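Local atomic coordinates of alpha-galactosidase 1 (Saccharomyces cerevisiae, PDB entry 3LRK), a protein that hydrolyses terminal, non-reducing alpha-D-galactose residues from alpha-D-galactosides such as galactose oligosaccharides, galactomannans and galactolipids. Residues 276-290 with 303-316. The protein carries 1 engineered substitution. Numbering follows the deposited sequence.
Sequences EKAHFSMWAMVKSPL and SYSIYSQASVIAIN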
loop_
_atom_site.group_PDB
_atom_site.type_symbol
_atom_site.label_atom_id
_atom_site.label_comp_id
_atom_site.label_asym_id
_atom_site.label_seq_id
_atom_site.Cartn_x
_atom_site.Cartn_y
_atom_site.Cartn_z
ATOM N N GLU A 276 2.309 -22.982 -25.691
ATOM C CA GLU A 276 3.554 -23.551 -25.192
ATOM C C GLU A 276 4.789 -22.868 -25.791
ATOM O O GLU A 276 5.777 -22.670 -25.091
ATOM C CB GLU A 276 3.596 -25.070 -25.404
ATOM C CG GLU A 276 2.649 -25.836 -24.471
ATOM C CD GLU A 276 2.810 -27.352 -24.531
ATOM O OE1 GLU A 276 3.692 -27.853 -25.259
ATOM O OE2 GLU A 276 2.046 -28.041 -23.826
ATOM N N LYS A 277 4.722 -22.479 -27.068
ATOM C CA LYS A 277 5.836 -21.766 -27.726
ATOM C C LYS A 277 6.035 -20.367 -27.138
ATOM O O LYS A 277 7.170 -19.940 -26.899
ATOM C CB LYS A 277 5.606 -21.636 -29.238
ATOM C CG LYS A 277 5.716 -22.943 -30.032
ATOM C CD LYS A 277 6.077 -22.679 -31.495
ATOM C CE LYS A 277 4.944 -22.009 -32.255
ATOM N NZ LYS A 277 5.303 -21.784 -33.679
ATOM N N ALA A 278 4.923 -19.659 -26.939
ATOM C CA ALA A 278 4.916 -18.333 -26.315
ATOM C C ALA A 278 5.511 -18.398 -24.908
ATOM O O ALA A 278 6.368 -17.594 -24.553
ATOM C CB ALA A 278 3.498 -17.783 -26.268
ATOM N N HIS A 279 5.060 -19.388 -24.137
ATOM C CA HIS A 279 5.472 -19.603 -22.750
ATOM C C HIS A 279 6.977 -19.925 -22.646
ATOM O O HIS A 279 7.704 -19.272 -21.889
ATOM C CB HIS A 279 4.563 -20.688 -22.147
ATOM C CG HIS A 279 4.963 -21.179 -20.788
ATOM N ND1 HIS A 279 5.406 -20.349 -19.779
ATOM C CD2 HIS A 279 4.913 -22.427 -20.255
ATOM C CE1 HIS A 279 5.657 -21.070 -18.700
ATOM N NE2 HIS A 279 5.358 -22.333 -18.959
ATOM N N PHE A 280 7.445 -20.896 -23.433
ATOM C CA PHE A 280 8.860 -21.276 -23.438
ATOM C C PHE A 280 9.759 -20.129 -23.920
ATOM O O PHE A 280 10.787 -19.844 -23.300
ATOM C CB PHE A 280 9.072 -22.550 -24.274
ATOM C CG PHE A 280 10.463 -23.120 -24.193
ATOM C CD1 PHE A 280 10.896 -23.813 -23.051
ATOM C CD2 PHE A 280 11.339 -22.996 -25.278
ATOM C CE1 PHE A 280 12.181 -24.354 -22.988
ATOM C CE2 PHE A 280 12.624 -23.534 -25.232
ATOM C CZ PHE A 280 13.059 -24.211 -24.092
ATOM N N SER A 281 9.345 -19.463 -25.000
ATOM C CA SER A 281 10.101 -18.348 -25.584
ATOM C C SER A 281 10.209 -17.155 -24.639
ATOM O O SER A 281 11.269 -16.532 -24.549
ATOM C CB SER A 281 9.474 -17.882 -26.900
ATOM O OG SER A 281 9.442 -18.928 -27.857
ATOM N N MET A 282 9.114 -16.829 -23.949
ATOM C CA MET A 282 9.128 -15.673 -23.040
ATOM C C MET A 282 9.943 -15.927 -21.759
ATOM O O MET A 282 10.704 -15.057 -21.332
ATOM C CB MET A 282 7.714 -15.150 -22.757
ATOM C CG MET A 282 7.044 -14.454 -23.975
ATOM S SD MET A 282 8.093 -13.263 -24.850
ATOM C CE MET A 282 8.377 -12.097 -23.510
ATOM N N TRP A 283 9.812 -17.123 -21.182
ATOM C CA TRP A 283 10.671 -17.560 -20.061
ATOM C C TRP A 283 12.154 -17.536 -20.463
ATOM O O TRP A 283 13.006 -17.071 -19.696
ATOM C CB TRP A 283 10.273 -18.961 -19.566
ATOM C CG TRP A 283 9.236 -19.045 -18.425
ATOM C CD1 TRP A 283 9.356 -19.783 -17.274
ATOM C CD2 TRP A 283 7.953 -18.390 -18.343
ATOM N NE1 TRP A 283 8.227 -19.635 -16.485
ATOM C CE2 TRP A 283 7.354 -18.786 -17.119
ATOM C CE3 TRP A 283 7.247 -17.510 -19.185
ATOM C CZ2 TRP A 283 6.088 -18.329 -16.717
ATOM C CZ3 TRP A 283 5.984 -17.051 -18.780
ATOM C CH2 TRP A 283 5.424 -17.459 -17.551
ATOM N N ALA A 284 12.475 -18.019 -21.665
ATOM C CA ALA A 284 13.859 -17.919 -22.145
ATOM C C ALA A 284 14.323 -16.455 -22.214
ATOM O O ALA A 284 15.405 -16.097 -21.715
ATOM C CB ALA A 284 14.020 -18.605 -23.501
ATOM N N MET A 285 13.488 -15.627 -22.830
ATOM C CA MET A 285 13.830 -14.247 -23.163
ATOM C C MET A 285 14.042 -13.334 -21.951
ATOM O O MET A 285 14.837 -12.386 -22.010
ATOM C CB MET A 285 12.734 -13.664 -24.045
ATOM C CG MET A 285 13.190 -12.516 -24.918
ATOM S SD MET A 285 11.763 -11.618 -25.522
ATOM C CE MET A 285 11.019 -11.211 -23.951
ATOM N N VAL A 286 13.319 -13.609 -20.863
ATOM C CA VAL A 286 13.495 -12.851 -19.619
ATOM C C VAL A 286 14.555 -13.473 -18.704
ATOM O O VAL A 286 14.747 -13.024 -17.568
ATOM C CB VAL A 286 12.151 -12.625 -18.857
ATOM C CG1 VAL A 286 11.147 -11.908 -19.746
ATOM C CG2 VAL A 286 11.563 -13.943 -18.340
ATOM N N LYS A 287 15.242 -14.505 -19.201
ATOM C CA LYS A 287 16.281 -15.202 -18.431
ATOM C C LYS A 287 15.738 -15.800 -17.117
ATOM O O LYS A 287 16.381 -15.749 -16.062
ATOM C CB LYS A 287 17.493 -14.291 -18.195
ATOM C CG LYS A 287 18.607 -14.391 -19.244
ATOM C CD LYS A 287 18.216 -13.898 -20.642
ATOM C CE LYS A 287 19.486 -13.513 -21.414
ATOM N NZ LYS A 287 19.230 -13.346 -22.866
ATOM N N SER A 288 14.539 -16.365 -17.197
ATOM C CA SER A 288 14.036 -17.217 -16.137
ATOM C C SER A 288 14.806 -18.539 -16.184
ATOM O O SER A 288 15.263 -18.948 -17.264
ATOM C CB SER A 288 12.537 -17.490 -16.322
ATOM O OG SER A 288 12.059 -18.418 -15.351
ATOM N N PRO A 289 14.983 -19.195 -15.016
ATOM C CA PRO A 289 15.310 -20.618 -15.024
ATOM C C PRO A 289 14.394 -21.379 -15.986
ATOM O O PRO A 289 13.227 -21.004 -16.181
ATOM C CB PRO A 289 15.035 -21.047 -13.584
ATOM C CG PRO A 289 15.293 -19.818 -12.774
ATOM C CD PRO A 289 14.903 -18.658 -13.644
ATOM N N LEU A 290 14.932 -22.424 -16.610
ATOM C CA LEU A 290 14.135 -23.265 -17.492
ATOM C C LEU A 290 14.120 -24.653 -16.888
ATOM O O LEU A 290 15.011 -25.454 -17.129
ATOM C CB LEU A 290 14.700 -23.283 -18.922
ATOM C CG LEU A 290 14.852 -21.970 -19.699
ATOM C CD1 LEU A 290 15.496 -22.255 -21.070
ATOM C CD2 LEU A 290 13.532 -21.196 -19.854
ATOM N N SER A 303 5.509 -30.975 -27.369
ATOM C CA SER A 303 6.097 -30.402 -26.155
ATOM C C SER A 303 7.587 -30.708 -26.069
ATOM O O SER A 303 8.393 -29.830 -25.745
ATOM C CB SER A 303 5.355 -30.898 -24.916
ATOM O OG SER A 303 4.002 -30.478 -24.951
ATOM N N TYR A 304 7.954 -31.951 -26.380
ATOM C CA TYR A 304 9.362 -32.353 -26.461
ATOM C C TYR A 304 10.184 -31.464 -27.400
ATOM O O TYR A 304 11.276 -31.046 -27.043
ATOM C CB TYR A 304 9.486 -33.836 -26.853
ATOM C CG TYR A 304 10.901 -34.324 -27.091
ATOM C CD1 TYR A 304 11.896 -34.216 -26.101
ATOM C CD2 TYR A 304 11.241 -34.939 -28.297
ATOM C CE1 TYR A 304 13.197 -34.682 -26.339
ATOM C CE2 TYR A 304 12.512 -35.398 -28.533
ATOM C CZ TYR A 304 13.488 -35.281 -27.564
ATOM O OH TYR A 304 14.756 -35.762 -27.857
ATOM N N SER A 305 9.665 -31.161 -28.589
ATOM C CA SER A 305 10.438 -30.338 -29.529
ATOM C C SER A 305 10.483 -28.857 -29.124
ATOM O O SER A 305 11.351 -28.109 -29.579
ATOM C CB SER A 305 9.934 -30.490 -30.962
ATOM O OG SER A 305 8.624 -30.004 -31.088
ATOM N N ILE A 306 9.542 -28.441 -28.279
ATOM C CA ILE A 306 9.618 -27.107 -27.676
ATOM C C ILE A 306 10.805 -27.056 -26.691
ATOM O O ILE A 306 11.694 -26.198 -26.821
ATOM C CB ILE A 306 8.260 -26.674 -27.056
ATOM C CG1 ILE A 306 7.280 -26.331 -28.188
ATOM C CG2 ILE A 306 8.434 -25.459 -26.112
ATOM C CD1 ILE A 306 5.833 -26.318 -27.792
ATOM N N TYR A 307 10.847 -28.004 -25.752
ATOM C CA TYR A 307 11.953 -28.095 -24.783
ATOM C C TYR A 307 13.320 -28.264 -25.445
ATOM O O TYR A 307 14.343 -27.942 -24.849
ATOM C CB TYR A 307 11.752 -29.280 -23.843
ATOM C CG TYR A 307 10.771 -29.053 -22.718
ATOM C CD1 TYR A 307 9.669 -29.891 -22.560
ATOM C CD2 TYR A 307 10.959 -28.011 -21.794
ATOM C CE1 TYR A 307 8.758 -29.700 -21.510
ATOM C CE2 TYR A 307 10.054 -27.809 -20.744
ATOM C CZ TYR A 307 8.963 -28.653 -20.611
ATOM O OH TYR A 307 8.078 -28.447 -19.581
ATOM N N SER A 308 13.326 -28.794 -26.666
ATOM C CA SER A 308 14.571 -29.121 -27.349
ATOM C C SER A 308 14.999 -28.070 -28.377
ATOM O O SER A 308 15.970 -28.280 -29.104
ATOM C CB SER A 308 14.474 -30.511 -27.996
ATOM O OG SER A 308 13.742 -30.442 -29.205
ATOM N N GLN A 309 14.301 -26.934 -28.424
ATOM C CA GLN A 309 14.657 -25.868 -29.373
ATOM C C GLN A 309 15.936 -25.134 -28.950
ATOM O O GLN A 309 15.900 -24.178 -28.155
ATOM C CB GLN A 309 13.484 -24.902 -29.607
ATOM C CG GLN A 309 13.694 -23.889 -30.769
ATOM C CD GLN A 309 13.577 -24.523 -32.164
ATOM O OE1 GLN A 309 13.464 -25.739 -32.298
ATOM N NE2 GLN A 309 13.604 -23.691 -33.198
ATOM N N ALA A 310 17.059 -25.585 -29.512
ATOM C CA ALA A 310 18.389 -25.060 -29.204
ATOM C C ALA A 310 18.504 -23.550 -29.378
ATOM O O ALA A 310 19.160 -22.886 -28.585
ATOM C CB ALA A 310 19.444 -25.773 -30.040
ATOM N N SER A 311 17.844 -23.029 -30.409
ATOM C CA SER A 311 17.848 -21.608 -30.757
ATOM C C SER A 311 17.278 -20.740 -29.629
ATOM O O SER A 311 17.767 -19.640 -29.346
ATOM C CB SER A 311 16.990 -21.415 -32.007
ATOM O OG SER A 311 17.458 -20.312 -32.747
ATOM N N VAL A 312 16.223 -21.241 -29.000
ATOM C CA VAL A 312 15.553 -20.508 -27.929
ATOM C C VAL A 312 16.334 -20.616 -26.610
ATOM O O VAL A 312 16.466 -19.626 -25.878
ATOM C CB VAL A 312 14.076 -20.950 -27.799
ATOM C CG1 VAL A 312 13.407 -20.325 -26.579
ATOM C CG2 VAL A 312 13.298 -20.590 -29.069
ATOM N N ILE A 313 16.859 -21.805 -26.319
ATOM C CA ILE A 313 17.741 -22.025 -25.161
ATOM C C ILE A 313 19.002 -21.144 -25.223
ATOM O O ILE A 313 19.459 -20.617 -24.198
ATOM C CB ILE A 313 18.131 -23.519 -25.011
ATOM C CG1 ILE A 313 16.881 -24.388 -24.815
ATOM C CG2 ILE A 313 19.125 -23.726 -23.846
ATOM C CD1 ILE A 313 17.147 -25.908 -24.910
ATOM N N ALA A 314 19.537 -20.960 -26.432
ATOM C CA ALA A 314 20.713 -20.121 -26.624
ATOM C C ALA A 314 20.456 -18.658 -26.206
ATOM O O ALA A 314 21.364 -17.994 -25.712
ATOM C CB ALA A 314 21.196 -20.197 -28.070
ATOM N N ILE A 315 19.227 -18.179 -26.406
ATOM C CA ILE A 315 18.790 -16.865 -25.906
ATOM C C ILE A 315 18.878 -16.824 -24.382
ATOM O O ILE A 315 19.457 -15.895 -23.818
ATOM C CB ILE A 315 17.336 -16.508 -26.346
ATOM C CG1 ILE A 315 17.215 -16.423 -27.878
ATOM C CG2 ILE A 315 16.845 -15.197 -25.674
ATOM C CD1 ILE A 315 18.189 -15.430 -28.550
ATOM N N ASN A 316 18.298 -17.839 -23.740
ATOM C CA ASN A 316 18.252 -17.952 -22.285
ATOM C C ASN A 316 19.640 -18.079 -21.686
ATOM O O ASN A 316 19.901 -17.589 -20.594
ATOM C CB ASN A 316 17.408 -19.160 -21.868
ATOM C CG ASN A 316 17.254 -19.273 -20.355
ATOM O OD1 ASN A 316 17.903 -20.099 -19.722
ATOM N ND2 ASN A 316 16.415 -18.420 -19.773
#
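Asn316 points its amide into the turn that ends helix 276-285. CG anti to the backbone N (chi1 -176°) carries the amide across to the end of the other helix, where ND2 gives two hydrogen bonds: to Ser288 O at 2.8 Å, and to Ala284 O at 3.2 Å, the latter in the carbonyl plane. Ala284 O also accepts from Lys287 N, part of the Schellman motif closing this helix. Lys287 reaches back, and its NZ bonds Ile315 O at 2.7 Å. Replacing Asn316 with alanine would probably leave Ser288 O without this donor and open a gap beside Leu290. Mid-helix, the Phe280 ring is a knob among Ile306, Tyr307, Val312 and Ile313. Ile306 O lies over one ring face, 3.2 Å from CE2, while Ile313 CG1 meets the edge. Val312 CG1 touches both Phe280 CE2 and Ala284 CB. At the far end Ser303 OG donates to the syn lone pair of Glu276 OE1 (2.7 Å). Lys300 NZ bonds both side chains, as a salt bridge to Glu276 OE2 and a hydrogen bond to Ser303 OG. Helix 273-285 leads into strand 290-292, the eighth of the TIM barrel; helices 301-307 and 310-316 follow. Helix 310-316 runs at 29° to helix 276-285, whose other sides meet helix 239-246 and strands 355-361 and 461-469 of the C-terminal beta domain.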